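Local coordinates for protein peptidase M42 (Thaumarchaeota archaeon SCGC AB-539-E09, PDB 5DS0) that probably acts as a cobalt-containing aminopeptidase of the M42 (TET) family, removing residues from the N termini of peptides, at residues C30-D39 / M189-D197; G90-V101 / R322-L330. One frame throughout, in Å; residues are numbered along the deposited sequence.

Interaction 1 of 2, residues C30-D39 / M189-D197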
loop_
_atom_site.group_PDB
_atom_site.type_symbol
_atom_site.label_atom_id
_atom_site.label_comp_id
_atom_site.label_asym_id
_atom_site.label_seq_id
_atom_site.Cartn_x
_atom_site.Cartn_y
_atom_site.Cartn_z
ATOM N N CYS C 30 10.115 42.980 -33.190
ATOM C CA CYS C 30 10.241 42.331 -34.484
ATOM C C CYS C 30 9.913 43.295 -35.617
ATOM O O CYS C 30 10.644 43.358 -36.593
ATOM C CB CYS C 30 9.337 41.092 -34.561
ATOM S SG CYS C 30 9.829 39.740 -33.460
ATOM N N LYS C 31 8.824 44.042 -35.489
ATOM C CA LYS C 31 8.448 45.007 -36.528
ATOM C C LYS C 31 9.524 46.036 -36.746
ATOM O O LYS C 31 9.817 46.391 -37.882
ATOM C CB LYS C 31 7.152 45.734 -36.180
ATOM C CG LYS C 31 5.923 44.879 -36.384
ATOM C CD LYS C 31 4.643 45.688 -36.195
ATOM C CE LYS C 31 4.085 45.475 -34.803
ATOM N NZ LYS C 31 2.952 46.382 -34.490
ATOM N N GLU C 32 10.102 46.524 -35.654
ATOM C CA GLU C 32 11.113 47.565 -35.740
ATOM C C GLU C 32 12.378 47.067 -36.450
ATOM O O GLU C 32 12.899 47.739 -37.340
ATOM C CB GLU C 32 11.464 48.098 -34.360
ATOM C CG GLU C 32 12.268 49.384 -34.428
ATOM C CD GLU C 32 12.562 49.975 -33.062
ATOM O OE1 GLU C 32 12.305 49.291 -32.039
ATOM O OE2 GLU C 32 13.038 51.133 -33.007
ATOM N N TYR C 33 12.858 45.890 -36.070
ATOM C CA TYR C 33 14.030 45.321 -36.699
ATOM C C TYR C 33 13.821 45.088 -38.186
ATOM O O TYR C 33 14.763 45.227 -38.974
ATOM C CB TYR C 33 14.362 43.998 -36.047
ATOM C CG TYR C 33 15.653 43.377 -36.506
ATOM C CD1 TYR C 33 16.847 43.729 -35.917
ATOM C CD2 TYR C 33 15.667 42.408 -37.497
ATOM C CE1 TYR C 33 18.024 43.153 -36.313
ATOM C CE2 TYR C 33 16.847 41.811 -37.902
ATOM C CZ TYR C 33 18.023 42.190 -37.307
ATOM O OH TYR C 33 19.207 41.602 -37.683
HETATM N N MSE C 34 12.587 44.753 -38.569
HETATM C CA MSE C 34 12.281 44.391 -39.950
HETATM C C MSE C 34 11.796 45.513 -40.836
HETATM O O MSE C 34 11.609 45.282 -42.028
HETATM C CB MSE C 34 11.225 43.294 -39.957
HETATM C CG MSE C 34 11.769 42.008 -39.352
HETATM SE SE MSE C 34 12.964 41.058 -40.612
HETATM C CE MSE C 34 11.552 40.422 -41.818
ATOM N N GLU C 35 11.591 46.719 -40.300
ATOM C CA GLU C 35 11.124 47.847 -41.128
ATOM C C GLU C 35 11.913 47.999 -42.419
ATOM O O GLU C 35 11.322 48.097 -43.486
ATOM C CB GLU C 35 11.126 49.175 -40.354
ATOM C CG GLU C 35 9.752 49.563 -39.794
ATOM C CD GLU C 35 9.829 50.486 -38.576
ATOM O OE1 GLU C 35 10.647 51.440 -38.591
ATOM O OE2 GLU C 35 9.075 50.246 -37.593
ATOM N N PRO C 36 13.249 47.991 -42.337
ATOM C CA PRO C 36 14.019 48.167 -43.570
ATOM C C PRO C 36 14.154 46.947 -44.471
ATOM O O PRO C 36 14.736 47.068 -45.539
ATOM C CB PRO C 36 15.398 48.598 -43.058
ATOM C CG PRO C 36 15.502 48.017 -41.701
ATOM C CD PRO C 36 14.110 48.011 -41.139
ATOM N N TYR C 37 13.626 45.790 -44.081
ATOM C CA TYR C 37 13.870 44.548 -44.848
ATOM C C TYR C 37 12.641 43.862 -45.450
ATOM O O TYR C 37 12.776 43.079 -46.389
ATOM C CB TYR C 37 14.631 43.539 -43.980
ATOM C CG TYR C 37 15.909 44.091 -43.384
ATOM C CD1 TYR C 37 16.976 44.457 -44.190
ATOM C CD2 TYR C 37 16.039 44.259 -42.008
ATOM C CE1 TYR C 37 18.137 44.972 -43.649
ATOM C CE2 TYR C 37 17.202 44.766 -41.453
ATOM C CZ TYR C 37 18.248 45.119 -42.281
ATOM O OH TYR C 37 19.393 45.630 -41.724
ATOM N N ALA C 38 11.457 44.109 -44.907
ATOM C CA ALA C 38 10.258 43.457 -45.411
ATOM C C ALA C 38 9.567 44.344 -46.428
ATOM O O ALA C 38 9.482 45.554 -46.247
ATOM C CB ALA C 38 9.308 43.145 -44.273
ATOM N N ASP C 39 9.047 43.729 -47.484
ATOM C CA ASP C 39 8.340 44.463 -48.523
ATOM C C ASP C 39 6.930 44.841 -48.066
ATOM O O ASP C 39 6.356 45.798 -48.561
ATOM C CB ASP C 39 8.309 43.646 -49.819
ATOM C CG ASP C 39 9.716 43.309 -50.338
ATOM O OD1 ASP C 39 10.603 44.189 -50.293
ATOM O OD2 ASP C 39 9.943 42.158 -50.791
HETATM N N MSE C 189 13.632 35.860 -39.334
HETATM C CA MSE C 189 13.934 37.278 -39.534
HETATM C C MSE C 189 15.305 37.485 -40.128
HETATM O O MSE C 189 15.476 38.316 -41.011
HETATM C CB MSE C 189 13.842 38.017 -38.208
HETATM C CG MSE C 189 12.381 38.261 -37.876
HETATM SE SE MSE C 189 12.256 39.440 -36.311
HETATM C CE MSE C 189 12.809 38.198 -34.886
ATOM N N GLU C 190 16.296 36.751 -39.640
ATOM C CA GLU C 190 17.650 36.877 -40.158
ATOM C C GLU C 190 17.746 36.347 -41.569
ATOM O O GLU C 190 18.525 36.855 -42.370
ATOM C CB GLU C 190 18.654 36.148 -39.264
ATOM C CG GLU C 190 18.970 36.899 -37.978
ATOM C CD GLU C 190 19.667 38.218 -38.236
ATOM O OE1 GLU C 190 20.888 38.192 -38.496
ATOM O OE2 GLU C 190 18.985 39.265 -38.229
ATOM N N ALA C 191 16.972 35.314 -41.873
ATOM C CA ALA C 191 16.952 34.765 -43.215
ATOM C C ALA C 191 16.446 35.817 -44.190
ATOM O O ALA C 191 17.076 36.080 -45.203
ATOM C CB ALA C 191 16.076 33.529 -43.273
ATOM N N ILE C 192 15.310 36.419 -43.880
ATOM C CA ILE C 192 14.742 37.441 -44.738
ATOM C C ILE C 192 15.689 38.626 -44.864
ATOM O O ILE C 192 15.873 39.158 -45.958
ATOM C CB ILE C 192 13.359 37.890 -44.227
ATOM C CG1 ILE C 192 12.336 36.787 -44.503
ATOM C CG2 ILE C 192 12.906 39.165 -44.911
ATOM C CD1 ILE C 192 11.073 36.901 -43.682
ATOM N N ARG C 193 16.298 39.036 -43.758
ATOM C CA ARG C 193 17.219 40.167 -43.797
ATOM C C ARG C 193 18.356 39.892 -44.740
ATOM O O ARG C 193 18.660 40.710 -45.601
ATOM C CB ARG C 193 17.786 40.474 -42.417
ATOM C CG ARG C 193 18.770 41.637 -42.428
ATOM C CD ARG C 193 19.336 41.942 -41.056
ATOM N NE ARG C 193 20.245 40.912 -40.559
ATOM C CZ ARG C 193 21.507 40.725 -40.941
ATOM N NH1 ARG C 193 22.070 41.494 -41.860
ATOM N NH2 ARG C 193 22.195 39.721 -40.396
ATOM N N ARG C 194 18.977 38.735 -44.582
ATOM C CA ARG C 194 20.133 38.376 -45.389
ATOM C C ARG C 194 19.836 38.239 -46.866
ATOM O O ARG C 194 20.671 38.559 -47.705
ATOM C CB ARG C 194 20.776 37.091 -44.875
ATOM C CG ARG C 194 21.860 37.469 -43.849
ATOM C CD ARG C 194 22.058 36.540 -42.593
ATOM N NE ARG C 194 22.734 35.309 -42.976
ATOM C CZ ARG C 194 23.369 34.448 -42.175
ATOM N NH1 ARG C 194 23.886 33.402 -42.766
ATOM N NH2 ARG C 194 23.509 34.570 -40.834
HETATM N N MSE C 195 18.642 37.764 -47.181
HETATM C CA MSE C 195 18.236 37.611 -48.572
HETATM C C MSE C 195 18.129 38.950 -49.248
HETATM O O MSE C 195 18.523 39.091 -50.408
HETATM C CB MSE C 195 16.929 36.828 -48.630
HETATM C CG MSE C 195 17.268 35.381 -48.315
HETATM SE SE MSE C 195 15.779 34.168 -48.715
HETATM C CE MSE C 195 16.549 33.316 -50.327
ATOM N N LYS C 196 17.595 39.941 -48.541
ATOM C CA LYS C 196 17.546 41.282 -49.077
ATOM C C LYS C 196 18.944 41.893 -49.149
ATOM O O LYS C 196 19.345 42.357 -50.210
ATOM C CB LYS C 196 16.609 42.169 -48.278
ATOM C CG LYS C 196 16.514 43.562 -48.873
ATOM C CD LYS C 196 15.124 44.155 -48.751
ATOM C CE LYS C 196 14.992 45.420 -49.589
ATOM N NZ LYS C 196 13.647 46.023 -49.404
ATOM N N ASP C 197 19.693 41.853 -48.049
ATOM C CA ASP C 197 21.048 42.433 -47.999
ATOM C C ASP C 197 22.007 41.931 -49.070
ATOM O O ASP C 197 22.786 42.709 -49.610
ATOM C CB ASP C 197 21.711 42.210 -46.629
ATOM C CG ASP C 197 21.498 43.372 -45.673
ATOM O OD1 ASP C 197 21.257 44.514 -46.134
ATOM O OD2 ASP C 197 21.576 43.160 -44.449
#
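Y37 lies flat against R193: the arginine CG sits above the centre of the ring, 3.4 Å from its centroid and 8° off the normal, a CH-pi contact. CD follows over the CZ–CE2 side of the same face, while P36 CG of the tyrosine's own segment covers the opposite face toward the rim. With R193 CG anti to the backbone N (chi1 179°) and chi2 also extended, the methylenes run alongside Y37 before the chain bends at chi3 and turns its guanidinium toward E190. There NE and NH2 grip the carboxylate side-on, NH2 bonding OE1 at 2.8 Å and NE bonding OE2, both partners lying close to the guanidinium plane. NH1 adds a weak, bent bond to D197 OD2, completing a salt-bridge network along one face of the helix. Y33 OH donates to E190 OE2 at the edge of the phenol ring; the modelled length is too short to be trusted. E190 OE1 also bonds S6 OG, which helps fix the carboxylate. Beneath these polar groups the contact is apolar: C30 SG touches M189 CE (3.6 Å), M34 SE packs on M189 CG (4.0 Å), and M34 CE reaches I192 CG2 (3.6 Å), M34 and M189 being selenomethionines. At the outer end K196 CD rests 3.5 Å from Y37 O, and NZ makes a long salt bridge to D39 OD1, while D39 OD2 bonds K54 N. Helix 2-15 covers Y33 and M189, strand 49-53 receives C30 and M34, and helix 333-349 lies against E190. Helices 30-34 and 189-197 run nearly parallel (13°), their axes 11.3 Å apart at closest approach, as neighbouring helices packed on the central mixed sheet of the alpha/beta catalytic domain of an M42 peptidase.

Interaction 2 of 2, residues G90-V101 / R322-L330. With CO (cobalt (II) ion), chain U.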
loop_
_atom_site.group_PDB
_atom_site.type_symbol
_atom_site.label_atom_id
_atom_site.label_comp_id
_atom_site.label_asym_id
_atom_site.label_seq_id
_atom_site.Cartn_x
_atom_site.Cartn_y
_atom_site.Cartn_z
ATOM N N GLY C 90 2.820 24.883 -20.771
ATOM C CA GLY C 90 3.179 23.725 -19.964
ATOM C C GLY C 90 4.437 23.966 -19.167
ATOM O O GLY C 90 5.485 24.254 -19.741
ATOM N N TRP C 91 4.325 23.858 -17.844
ATOM C CA TRP C 91 5.451 23.970 -16.921
ATOM C C TRP C 91 5.581 22.697 -16.105
ATOM O O TRP C 91 4.598 22.118 -15.715
ATOM C CB TRP C 91 5.208 25.101 -15.918
ATOM C CG TRP C 91 5.420 26.469 -16.414
ATOM C CD1 TRP C 91 4.490 27.299 -16.945
ATOM C CD2 TRP C 91 6.639 27.202 -16.382
ATOM N NE1 TRP C 91 5.059 28.505 -17.270
ATOM C CE2 TRP C 91 6.384 28.466 -16.934
ATOM C CE3 TRP C 91 7.927 26.911 -15.946
ATOM C CZ2 TRP C 91 7.371 29.437 -17.064
ATOM C CZ3 TRP C 91 8.898 27.880 -16.068
ATOM C CH2 TRP C 91 8.619 29.122 -16.623
ATOM N N TRP C 92 6.804 22.290 -15.814
ATOM C CA TRP C 92 7.043 21.260 -14.814
ATOM C C TRP C 92 7.127 21.923 -13.442
ATOM O O TRP C 92 7.918 22.855 -13.257
ATOM C CB TRP C 92 8.353 20.544 -15.126
ATOM C CG TRP C 92 8.630 19.342 -14.285
ATOM C CD1 TRP C 92 7.734 18.600 -13.608
ATOM C CD2 TRP C 92 9.902 18.732 -14.082
ATOM N NE1 TRP C 92 8.365 17.561 -12.968
ATOM C CE2 TRP C 92 9.702 17.623 -13.248
ATOM C CE3 TRP C 92 11.193 19.019 -14.523
ATOM C CZ2 TRP C 92 10.741 16.800 -12.841
ATOM C CZ3 TRP C 92 12.220 18.200 -14.127
ATOM C CH2 TRP C 92 11.992 17.102 -13.294
ATOM N N SER C 93 6.342 21.458 -12.476
ATOM C CA SER C 93 6.274 22.146 -11.188
ATOM C C SER C 93 7.646 22.182 -10.497
ATOM O O SER C 93 7.987 23.155 -9.817
ATOM C CB SER C 93 5.240 21.503 -10.281
ATOM O OG SER C 93 5.721 20.263 -9.786
ATOM N N GLN C 94 8.460 21.163 -10.729
ATOM C CA GLN C 94 9.732 21.051 -10.013
ATOM C C GLN C 94 10.814 22.093 -10.361
ATOM O O GLN C 94 11.787 22.240 -9.615
ATOM C CB GLN C 94 10.270 19.646 -10.169
ATOM C CG GLN C 94 9.280 18.609 -9.657
ATOM C CD GLN C 94 9.961 17.350 -9.133
ATOM O OE1 GLN C 94 10.964 17.430 -8.416
ATOM N NE2 GLN C 94 9.430 16.190 -9.493
ATOM N N VAL C 95 10.617 22.831 -11.456
ATOM C CA VAL C 95 11.509 23.953 -11.811
ATOM C C VAL C 95 11.014 25.339 -11.360
ATOM O O VAL C 95 11.640 26.331 -11.687
ATOM C CB VAL C 95 11.785 24.034 -13.329
ATOM C CG1 VAL C 95 12.416 22.760 -13.837
ATOM C CG2 VAL C 95 10.511 24.344 -14.121
ATOM N N LEU C 96 9.917 25.402 -10.610
ATOM C CA LEU C 96 9.290 26.666 -10.271
ATOM C C LEU C 96 9.722 27.272 -8.942
ATOM O O LEU C 96 10.007 28.457 -8.880
ATOM C CB LEU C 96 7.775 26.508 -10.262
ATOM C CG LEU C 96 7.097 26.214 -11.600
ATOM C CD1 LEU C 96 5.605 25.985 -11.387
ATOM C CD2 LEU C 96 7.324 27.349 -12.590
ATOM N N LEU C 97 9.710 26.496 -7.869
ATOM C CA LEU C 97 10.017 27.034 -6.541
ATOM C C LEU C 97 11.331 27.774 -6.474
ATOM O O LEU C 97 12.362 27.310 -6.990
ATOM C CB LEU C 97 10.050 25.935 -5.490
ATOM C CG LEU C 97 8.699 25.543 -4.894
ATOM C CD1 LEU C 97 8.909 24.553 -3.756
ATOM C CD2 LEU C 97 7.929 26.756 -4.394
ATOM N N GLY C 98 11.278 28.949 -5.854
ATOM C CA GLY C 98 12.472 29.752 -5.604
ATOM C C GLY C 98 12.878 30.642 -6.752
ATOM O O GLY C 98 13.912 31.309 -6.677
ATOM N N GLN C 99 12.047 30.690 -7.794
ATOM C CA GLN C 99 12.402 31.388 -9.027
ATOM C C GLN C 99 11.862 32.814 -9.083
ATOM O O GLN C 99 10.798 33.090 -8.562
ATOM C CB GLN C 99 11.884 30.619 -10.231
ATOM C CG GLN C 99 12.497 29.240 -10.401
ATOM C CD GLN C 99 13.839 29.247 -11.102
ATOM O OE1 GLN C 99 14.358 30.292 -11.504
ATOM N NE2 GLN C 99 14.408 28.071 -11.258
ATOM N N ARG C 100 12.623 33.708 -9.713
ATOM C CA ARG C 100 12.235 35.103 -9.824
ATOM C C ARG C 100 11.317 35.282 -11.002
ATOM O O ARG C 100 11.554 34.752 -12.085
ATOM C CB ARG C 100 13.442 35.987 -10.041
ATOM C CG ARG C 100 14.462 35.980 -8.916
ATOM C CD ARG C 100 15.800 36.350 -9.500
ATOM N NE ARG C 100 16.858 36.582 -8.524
ATOM C CZ ARG C 100 17.179 37.771 -8.008
ATOM N NH1 ARG C 100 16.460 38.844 -8.306
ATOM N NH2 ARG C 100 18.206 37.880 -7.166
ATOM N N VAL C 101 10.275 36.070 -10.797
ATOM C CA VAL C 101 9.353 36.399 -11.855
ATOM C C VAL C 101 9.128 37.882 -11.839
ATOM O O VAL C 101 9.502 38.570 -10.892
ATOM C CB VAL C 101 7.999 35.682 -11.684
ATOM C CG1 VAL C 101 8.170 34.171 -11.830
ATOM C CG2 VAL C 101 7.345 36.023 -10.347
ATOM N N ARG C 322 18.646 23.180 -24.620
ATOM C CA ARG C 322 18.602 22.502 -23.339
ATOM C C ARG C 322 17.737 23.297 -22.376
ATOM O O ARG C 322 17.807 24.517 -22.341
ATOM C CB ARG C 322 20.001 22.373 -22.761
ATOM C CG ARG C 322 20.979 21.604 -23.639
ATOM C CD ARG C 322 22.322 21.479 -22.936
ATOM N NE ARG C 322 23.327 20.699 -23.667
ATOM C CZ ARG C 322 24.595 20.554 -23.271
ATOM N NH1 ARG C 322 25.027 21.128 -22.152
ATOM N NH2 ARG C 322 25.451 19.842 -23.990
ATOM N N HIS C 323 16.898 22.603 -21.626
ATOM C CA HIS C 323 16.073 23.196 -20.581
ATOM C C HIS C 323 15.034 24.217 -21.065
ATOM O O HIS C 323 14.936 25.336 -20.533
ATOM C CB HIS C 323 16.965 23.805 -19.495
ATOM C CG HIS C 323 18.205 23.015 -19.229
ATOM N ND1 HIS C 323 18.178 21.715 -18.785
ATOM C CD2 HIS C 323 19.514 23.341 -19.362
ATOM C CE1 HIS C 323 19.415 21.270 -18.663
ATOM N NE2 HIS C 323 20.246 22.239 -18.999
ATOM N N ILE C 324 14.243 23.826 -22.053
ATOM C CA ILE C 324 13.141 24.675 -22.493
ATOM C C ILE C 324 12.005 24.638 -21.465
ATOM O O ILE C 324 12.041 23.841 -20.542
ATOM C CB ILE C 324 12.604 24.269 -23.867
ATOM C CG1 ILE C 324 12.065 22.843 -23.836
ATOM C CG2 ILE C 324 13.697 24.394 -24.908
ATOM C CD1 ILE C 324 11.182 22.508 -25.025
ATOM N N HIS C 325 11.020 25.529 -21.629
ATOM C CA HIS C 325 9.907 25.641 -20.700
ATOM C C HIS C 325 10.405 25.748 -19.248
ATOM O O HIS C 325 9.850 25.143 -18.329
ATOM C CB HIS C 325 8.949 24.456 -20.867
ATOM C CG HIS C 325 8.136 24.505 -22.126
ATOM N ND1 HIS C 325 6.828 24.075 -22.173
ATOM C CD2 HIS C 325 8.437 24.937 -23.377
ATOM C CE1 HIS C 325 6.361 24.231 -23.400
ATOM N NE2 HIS C 325 7.311 24.768 -24.144
ATOM N N SER C 326 11.462 26.525 -19.063
ATOM C CA SER C 326 12.024 26.787 -17.752
ATOM C C SER C 326 12.648 28.190 -17.759
ATOM O O SER C 326 12.711 28.830 -18.788
ATOM C CB SER C 326 13.037 25.682 -17.373
ATOM O OG SER C 326 14.383 26.004 -17.709
ATOM N N HIS C 327 13.101 28.666 -16.610
ATOM C CA HIS C 327 13.637 30.026 -16.528
ATOM C C HIS C 327 14.849 30.261 -17.406
ATOM O O HIS C 327 15.042 31.360 -17.915
ATOM C CB HIS C 327 13.986 30.403 -15.082
ATOM C CG HIS C 327 12.819 30.914 -14.314
ATOM N ND1 HIS C 327 11.697 30.151 -14.077
ATOM C CD2 HIS C 327 12.584 32.118 -13.746
ATOM C CE1 HIS C 327 10.819 30.864 -13.396
ATOM N NE2 HIS C 327 11.337 32.060 -13.175
ATOM N N VAL C 328 15.685 29.255 -17.562
ATOM C CA VAL C 328 16.923 29.455 -18.280
ATOM C C VAL C 328 17.291 28.223 -19.081
ATOM O O VAL C 328 17.259 27.104 -18.589
ATOM C CB VAL C 328 18.052 29.921 -17.317
ATOM C CG1 VAL C 328 18.217 28.977 -16.146
ATOM C CG2 VAL C 328 19.371 30.090 -18.050
ATOM N N GLY C 329 17.645 28.453 -20.336
ATOM C CA GLY C 329 17.985 27.379 -21.259
ATOM C C GLY C 329 19.276 27.703 -21.959
ATOM O O GLY C 329 19.790 28.793 -21.809
ATOM N N LEU C 330 19.792 26.749 -22.735
ATOM C CA LEU C 330 21.032 26.956 -23.490
ATOM C C LEU C 330 20.853 26.490 -24.914
ATOM O O LEU C 330 20.219 25.475 -25.148
ATOM C CB LEU C 330 22.160 26.151 -22.869
ATOM C CG LEU C 330 22.438 26.432 -21.399
ATOM C CD1 LEU C 330 23.343 25.362 -20.825
ATOM C CD2 LEU C 330 23.068 27.802 -21.241
HETATM CO CO CO U . 7.200 25.326 -26.211
#
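H327 reaches across to the 90-101 segment and is met along its whole length. Its CB lies 3.6 Å from Q99 OE1, and CG is nearer to the same oxygen, at 3.3 Å, which hangs over one face of the ring toward the rim. Q99 has CG anti to its carbonyl carbon (chi1 -63°), and a bend at chi2 folds the amide over that face, its plane 25° from the imidazole, while Q99 CB makes a CH-pi contact 3.6 Å from the ring centroid, above the CE1–NE2 side. Near ND1 comes W91 CZ3; the indole side chain crosses at about a right angle, with the two ring planes inclined at 55°. At the tip, NE2 donates to R100 O (2.9 Å); the oxygen lies in the imidazole plane, but NE2 stands above the carbonyl plane, off its lone pairs. With an alanine here, R100 O would probably lose this donor and the Q99 amide the ring it stacks on. W91 also touches the neighbouring backbone, CE3 coming 3.5 Å from H325 O; its NE1 bonds G71 O, and its ring stacks on F72. H325 itself makes the second polar link. ND1 donates to G90 O (2.8 Å) on a carbonyl lone pair, and NE2, across the ring, binds cobalt at 2.1 Å, joined there by D180 and E215. The R100 side chain leads away, its NH2 bonding S163 OG and P164 O of the second subunit. Two backbone carbonyls thus each accept from an imidazole: G90 O probably limits rotation of a cobalt ligand, and R100 O probably helps hold the loop carrying this metal site residue.

From the N terminus the chain passes residues 30-39, then 90-101, then 189-197 and finally 322-330, so the two contacts alternate and their loops cross without nesting. Interaction 1 closes a loop that contains the whole six-stranded barrel and returns on helix 179-197, whose start holds the metal ligand D180. Interaction 2 closes a longer one, from the entry to barrel strand 100-105 round to the loop between strands 314-322 and 329-332 of the mixed sheet. The first joins helices within the catalytic domain; the second ties the barrel to the metal centre. Their centres lie 31 Å apart, on opposite sides of the chain's centre.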